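PDB 4A27: synaptic vesicle membrane protein VAT-1 homolog-like from Homo sapiens, which probably acts as an oxidoreductase of the quinone oxidoreductase branch of the zinc-containing alcohol dehydrogenase family, although its substrate is not established. Local coordinates for residues L42-R50 and E324-R332. Sequence-based numbering, arbitrary orientation.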
ATOM      1  N   LEU A  42     -29.014   0.656   1.077  1.00 43.54           N
ATOM      2  CA  LEU A  42     -28.859   1.464   2.310  1.00 44.84           C
ATOM      3  C   LEU A  42     -27.418   1.359   2.767  1.00 42.26           C
ATOM      4  O   LEU A  42     -26.888   0.243   2.913  1.00 42.26           O
ATOM      5  CB  LEU A  42     -29.786   0.946   3.383  1.00 52.27           C
ATOM      6  CG  LEU A  42     -30.931   1.865   3.753  1.00 63.62           C
ATOM      7  CD1 LEU A  42     -32.220   1.123   3.657  1.00 48.21           C
ATOM      8  CD2 LEU A  42     -30.668   2.396   5.162  1.00 71.52           C
ATOM      9  N   ASN A  43     -26.764   2.509   2.922  1.00 38.11           N
ATOM     10  CA  ASN A  43     -25.399   2.531   3.370  1.00 40.91           C
ATOM     11  C   ASN A  43     -25.250   3.387   4.613  1.00 46.20           C
ATOM     12  O   ASN A  43     -26.009   4.329   4.844  1.00 41.66           O
ATOM     13  CB  ASN A  43     -24.485   3.036   2.236  1.00 42.55           C
ATOM     14  CG  ASN A  43     -24.498   2.118   1.020  1.00 51.50           C
ATOM     15  OD1 ASN A  43     -23.813   1.101   1.017  1.00 39.25           O
ATOM     16  ND2 ASN A  43     -25.299   2.464  -0.020  1.00 40.88           N
ATOM     17  N   PHE A  44     -24.223   3.094   5.393  1.00 54.39           N
ATOM     18  CA  PHE A  44     -23.966   3.846   6.603  1.00 43.83           C
ATOM     19  C   PHE A  44     -23.850   5.352   6.359  1.00 49.92           C
ATOM     20  O   PHE A  44     -24.316   6.143   7.170  1.00 46.04           O
ATOM     21  CB  PHE A  44     -22.692   3.364   7.286  1.00 49.60           C
ATOM     22  CG  PHE A  44     -22.611   3.775   8.716  1.00 62.90           C
ATOM     23  CD1 PHE A  44     -23.292   3.047   9.696  1.00 65.11           C
ATOM     24  CD2 PHE A  44     -21.885   4.914   9.090  1.00 72.36           C
ATOM     25  CE1 PHE A  44     -23.239   3.435  11.041  1.00 81.66           C
ATOM     26  CE2 PHE A  44     -21.817   5.309  10.436  1.00 79.36           C
ATOM     27  CZ  PHE A  44     -22.497   4.567  11.416  1.00 70.77           C
ATOM     28  N   ILE A  45     -23.212   5.744   5.260  1.00 46.52           N
ATOM     29  CA  ILE A  45     -23.127   7.148   4.892  1.00 50.21           C
ATOM     30  C   ILE A  45     -24.517   7.847   4.847  1.00 51.30           C
ATOM     31  O   ILE A  45     -24.642   9.044   5.211  1.00 52.70           O
ATOM     32  CB  ILE A  45     -22.344   7.314   3.556  1.00 53.67           C
ATOM     33  CG1 ILE A  45     -22.002   8.794   3.305  1.00 56.18           C
ATOM     34  CG2 ILE A  45     -23.154   6.760   2.379  1.00 53.16           C
ATOM     35  CD1 ILE A  45     -20.981   9.364   4.252  1.00 62.69           C
ATOM     36  N   ASP A  46     -25.562   7.108   4.450  1.00 44.16           N
ATOM     37  CA  ASP A  46     -26.931   7.656   4.438  1.00 45.84           C
ATOM     38  C   ASP A  46     -27.352   8.134   5.840  1.00 56.75           C
ATOM     39  O   ASP A  46     -28.042   9.154   5.983  1.00 50.60           O
ATOM     40  CB  ASP A  46     -27.968   6.656   3.848  1.00 49.31           C
ATOM     41  CG  ASP A  46     -27.603   6.169   2.423  1.00 48.41           C
ATOM     42  OD1 ASP A  46     -27.222   7.000   1.570  1.00 47.33           O
ATOM     43  OD2 ASP A  46     -27.719   4.955   2.126  1.00 54.82           O
ATOM     44  N   LEU A  47     -26.931   7.417   6.877  1.00 55.80           N
ATOM     45  CA  LEU A  47     -27.206   7.849   8.257  1.00 50.53           C
ATOM     46  C   LEU A  47     -26.460   9.137   8.597  1.00 48.73           C
ATOM     47  O   LEU A  47     -26.984   9.993   9.294  1.00 46.20           O
ATOM     48  CB  LEU A  47     -26.848   6.773   9.275  1.00 57.73           C
ATOM     49  CG  LEU A  47     -27.829   5.609   9.354  1.00 59.60           C
ATOM     50  CD1 LEU A  47     -27.792   4.826   8.032  1.00 52.00           C
ATOM     51  CD2 LEU A  47     -27.500   4.728  10.565  1.00 65.52           C
ATOM     52  N   MET A  48     -25.270   9.278   8.052  1.00 49.85           N
ATOM     53  CA  MET A  48     -24.465  10.483   8.240  1.00 62.06           C
ATOM     54  C   MET A  48     -25.038  11.687   7.489  1.00 74.92           C
ATOM     55  O   MET A  48     -25.036  12.808   8.023  1.00 64.06           O
ATOM     56  CB  MET A  48     -23.029  10.240   7.775  1.00 56.29           C
ATOM     57  CG  MET A  48     -22.286   9.099   8.506  1.00 62.74           C
ATOM     58  SD  MET A  48     -22.083   9.400  10.283  1.00 81.94           S
ATOM     59  CE  MET A  48     -23.585   8.650  10.960  1.00 55.79           C
ATOM     60  N   VAL A  49     -25.471  11.462   6.246  1.00 66.62           N
ATOM     61  CA  VAL A  49     -26.136  12.498   5.460  1.00 66.08           C
ATOM     62  C   VAL A  49     -27.383  12.965   6.210  1.00 54.00           C
ATOM     63  O   VAL A  49     -27.656  14.155   6.276  1.00 67.46           O
ATOM     64  CB  VAL A  49     -26.546  12.001   4.030  1.00 61.44           C
ATOM     65  N   ARG A  50     -28.104  12.029   6.814  1.00 59.20           N
ATOM     66  CA  ARG A  50     -29.318  12.351   7.582  1.00 58.12           C
ATOM     67  C   ARG A  50     -29.064  13.277   8.785  1.00 71.94           C
ATOM     68  O   ARG A  50     -29.874  14.158   9.071  1.00 65.87           O
ATOM     69  CB  ARG A  50     -29.992  11.069   8.059  1.00 61.70           C
ATOM     70  CG  ARG A  50     -31.454  11.245   8.413  1.00 66.19           C
ATOM     71  CD  ARG A  50     -31.734  11.117   9.896  1.00 65.59           C
ATOM     72  NE  ARG A  50     -31.449   9.766  10.367  1.00106.10           N
ATOM     73  CZ  ARG A  50     -30.618   9.447  11.358  1.00106.52           C
ATOM     74  NH1 ARG A  50     -29.982  10.378  12.062  1.00103.75           N
ATOM     75  NH2 ARG A  50     -30.447   8.169  11.666  1.00118.85           N
ATOM     76  N   GLU A 324     -37.149   2.764   9.873  1.00 51.80           N
ATOM     77  CA  GLU A 324     -36.892   1.504  10.593  1.00 49.12           C
ATOM     78  C   GLU A 324     -35.623   0.781  10.082  1.00 48.90           C
ATOM     79  O   GLU A 324     -34.886   0.189  10.865  1.00 51.07           O
ATOM     80  CB  GLU A 324     -38.103   0.581  10.512  1.00 59.64           C
ATOM     81  CG  GLU A 324     -38.014  -0.636  11.415  1.00 73.22           C
ATOM     82  CD  GLU A 324     -39.259  -1.555  11.384  1.00 90.63           C
ATOM     83  OE1 GLU A 324     -40.351  -1.156  10.870  1.00 66.05           O
ATOM     84  OE2 GLU A 324     -39.110  -2.697  11.887  1.00 73.22           O
ATOM     85  N   ALA A 325     -35.359   0.849   8.780  1.00 38.23           N
ATOM     86  CA  ALA A 325     -34.150   0.246   8.259  1.00 42.22           C
ATOM     87  C   ALA A 325     -32.902   0.972   8.795  1.00 45.23           C
ATOM     88  O   ALA A 325     -31.918   0.330   9.163  1.00 42.44           O
ATOM     89  CB  ALA A 325     -34.168   0.262   6.765  1.00 33.90           C
ATOM     90  N   MET A 326     -32.924   2.303   8.771  1.00 42.83           N
ATOM     91  CA  MET A 326     -31.814   3.094   9.303  1.00 50.90           C
ATOM     92  C   MET A 326     -31.535   2.795  10.747  1.00 49.53           C
ATOM     93  O   MET A 326     -30.373   2.700  11.164  1.00 54.87           O
ATOM     94  CB  MET A 326     -32.093   4.581   9.171  1.00 47.69           C
ATOM     95  CG  MET A 326     -31.716   5.089   7.803  1.00 70.59           C
ATOM     96  SD  MET A 326     -31.764   6.866   7.760  1.00 77.96           S
ATOM     97  CE  MET A 326     -30.674   7.204   6.395  1.00 79.96           C
ATOM     98  N   GLN A 327     -32.607   2.617  11.508  1.00 50.38           N
ATOM     99  CA  GLN A 327     -32.484   2.293  12.917  1.00 42.21           C
ATOM    100  C   GLN A 327     -31.760   0.993  13.064  1.00 44.88           C
ATOM    101  O   GLN A 327     -30.867   0.850  13.906  1.00 41.12           O
ATOM    102  CB  GLN A 327     -33.859   2.184  13.548  1.00 46.90           C
ATOM    103  CG  GLN A 327     -33.838   1.874  15.026  1.00 48.82           C
ATOM    104  CD  GLN A 327     -33.270   3.051  15.845  1.00 70.44           C
ATOM    105  OE1 GLN A 327     -33.759   4.175  15.732  1.00 80.61           O
ATOM    106  NE2 GLN A 327     -32.215   2.796  16.639  1.00 53.72           N
ATOM    107  N   ARG A 328     -32.112   0.024  12.230  1.00 41.71           N
ATOM    108  CA  ARG A 328     -31.440  -1.289  12.301  1.00 40.66           C
ATOM    109  C   ARG A 328     -29.941  -1.212  12.002  1.00 40.97           C
ATOM    110  O   ARG A 328     -29.138  -1.890  12.641  1.00 54.04           O
ATOM    111  CB  ARG A 328     -32.160  -2.267  11.381  1.00 41.59           C
ATOM    112  CG  ARG A 328     -31.628  -3.725  11.386  1.00 47.26           C
ATOM    113  CD  ARG A 328     -32.504  -4.526  10.431  1.00 45.38           C
ATOM    114  NE  ARG A 328     -32.019  -5.882  10.140  1.00 56.17           N
ATOM    115  CZ  ARG A 328     -32.542  -6.998  10.651  1.00 71.35           C
ATOM    116  NH1 ARG A 328     -33.543  -6.953  11.537  1.00 70.20           N
ATOM    117  NH2 ARG A 328     -32.043  -8.173  10.290  1.00 58.07           N
ATOM    118  N   ILE A 329     -29.551  -0.393  11.026  1.00 48.26           N
ATOM    119  CA  ILE A 329     -28.132  -0.198  10.714  1.00 46.09           C
ATOM    120  C   ILE A 329     -27.420   0.504  11.880  1.00 51.22           C
ATOM    121  O   ILE A 329     -26.312   0.124  12.257  1.00 48.06           O
ATOM    122  CB  ILE A 329     -27.921   0.664   9.453  1.00 49.28           C
ATOM    123  CG1 ILE A 329     -28.389  -0.075   8.215  1.00 57.08           C
ATOM    124  CG2 ILE A 329     -26.448   1.032   9.289  1.00 53.16           C
ATOM    125  CD1 ILE A 329     -28.420   0.798   6.986  1.00 53.08           C
ATOM    126  N   HIS A 330     -28.070   1.508  12.466  1.00 53.25           N
ATOM    127  CA  HIS A 330     -27.526   2.150  13.654  1.00 53.43           C
ATOM    128  C   HIS A 330     -27.310   1.130  14.781  1.00 58.17           C
ATOM    129  O   HIS A 330     -26.282   1.155  15.428  1.00 55.67           O
ATOM    130  CB  HIS A 330     -28.426   3.282  14.111  1.00 55.82           C
ATOM    131  CG  HIS A 330     -27.993   3.918  15.402  1.00 73.73           C
ATOM    132  ND1 HIS A 330     -26.814   4.627  15.529  1.00 70.11           N
ATOM    133  CD2 HIS A 330     -28.571   3.933  16.625  1.00 72.01           C
ATOM    134  CE1 HIS A 330     -26.694   5.059  16.771  1.00 67.95           C
ATOM    135  NE2 HIS A 330     -27.748   4.655  17.456  1.00 75.04           N
ATOM    136  N   ASP A 331     -28.276   0.237  14.980  1.00 58.02           N
ATOM    137  CA  ASP A 331     -28.232  -0.775  16.029  1.00 52.71           C
ATOM    138  C   ASP A 331     -27.376  -1.981  15.672  1.00 66.13           C
ATOM    139  O   ASP A 331     -27.340  -2.953  16.441  1.00 61.80           O
ATOM    140  CB  ASP A 331     -29.654  -1.261  16.344  1.00 61.89           C
ATOM    141  CG  ASP A 331     -30.518  -0.185  17.012  1.00 66.89           C
ATOM    142  OD1 ASP A 331     -30.029   0.938  17.235  1.00 75.10           O
ATOM    143  OD2 ASP A 331     -31.695  -0.470  17.304  1.00 82.69           O
ATOM    144  N   ARG A 332     -26.727  -1.936  14.506  1.00 57.83           N
ATOM    145  CA  ARG A 332     -25.822  -2.985  14.058  1.00 53.52           C
ATOM    146  C   ARG A 332     -26.440  -4.382  14.105  1.00 49.89           C
ATOM    147  O   ARG A 332     -25.746  -5.361  14.393  1.00 50.70           O
ATOM    148  CB  ARG A 332     -24.539  -2.957  14.895  1.00 70.11           C
ATOM    149  CG  ARG A 332     -23.784  -1.616  14.890  1.00 78.19           C
ATOM    150  CD  ARG A 332     -22.572  -1.698  15.822  1.00 90.66           C
ATOM    151  NE  ARG A 332     -22.055  -3.066  15.828  1.00 98.55           N
ATOM    152  CZ  ARG A 332     -21.132  -3.546  14.998  1.00 91.67           C
ATOM    153  NH1 ARG A 332     -20.551  -2.761  14.104  1.00 79.64           N
ATOM    154  NH2 ARG A 332     -20.772  -4.825  15.081  1.00102.72           N
TER
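In the GroES-like part of this medium-chain dehydrogenase/reductase fold, Leu42 and, in helix 44-50, Leu47 and Arg50 meet Met326 and Ile329 of helix 324-330, from the C-terminal part of the chain. The helix segments cross at -110° with their axes 10.0 Å apart, and no hydrogen bond joins them; the contact is almost wholly apolar. Met326 contributes the most buried surface. With CG anti to its carbonyl carbon (chi1 -84°) and the chain extended beyond, it runs past Leu47 in the opposite direction, its CG 3.9 Å from Leu47 CD1. Its methyl CE ends against the backbone, 3.3 Å from Asp46 O, while SD lies 3.9 Å from Arg50 NE, a buried nitrogen without a hydrogen-bond partner in the model. Replacing Met326 by alanine is likely to leave a gap between the helices, with Leu47 CD1 and the Asp46 carbonyl losing their packing partner. The other branch of Leu47, CD2, rests on the facing helix backbone, 3.6 Å from Met326 O. Ile329 divides its branches: CG2 touches the Phe44 ring at CD1 (3.8 Å), whereas CD1 lies against Leu42, although the 3.3 Å to Leu42 CD2 is too short for two methyls and, with Leu42's unusual torsions, is doubtful. Leu42 also sets CD1 against Ala325 CB. Asp46 OD2 accepts the Asn43 N-H at 2.7 Å, which probably helps to hold the chain's turn here. Strand 337-341, antiparallel to strand 32-42, brings Leu338 to both Leu42 and Ile329, while Trp317 of strand 313-317 packs on Ala325.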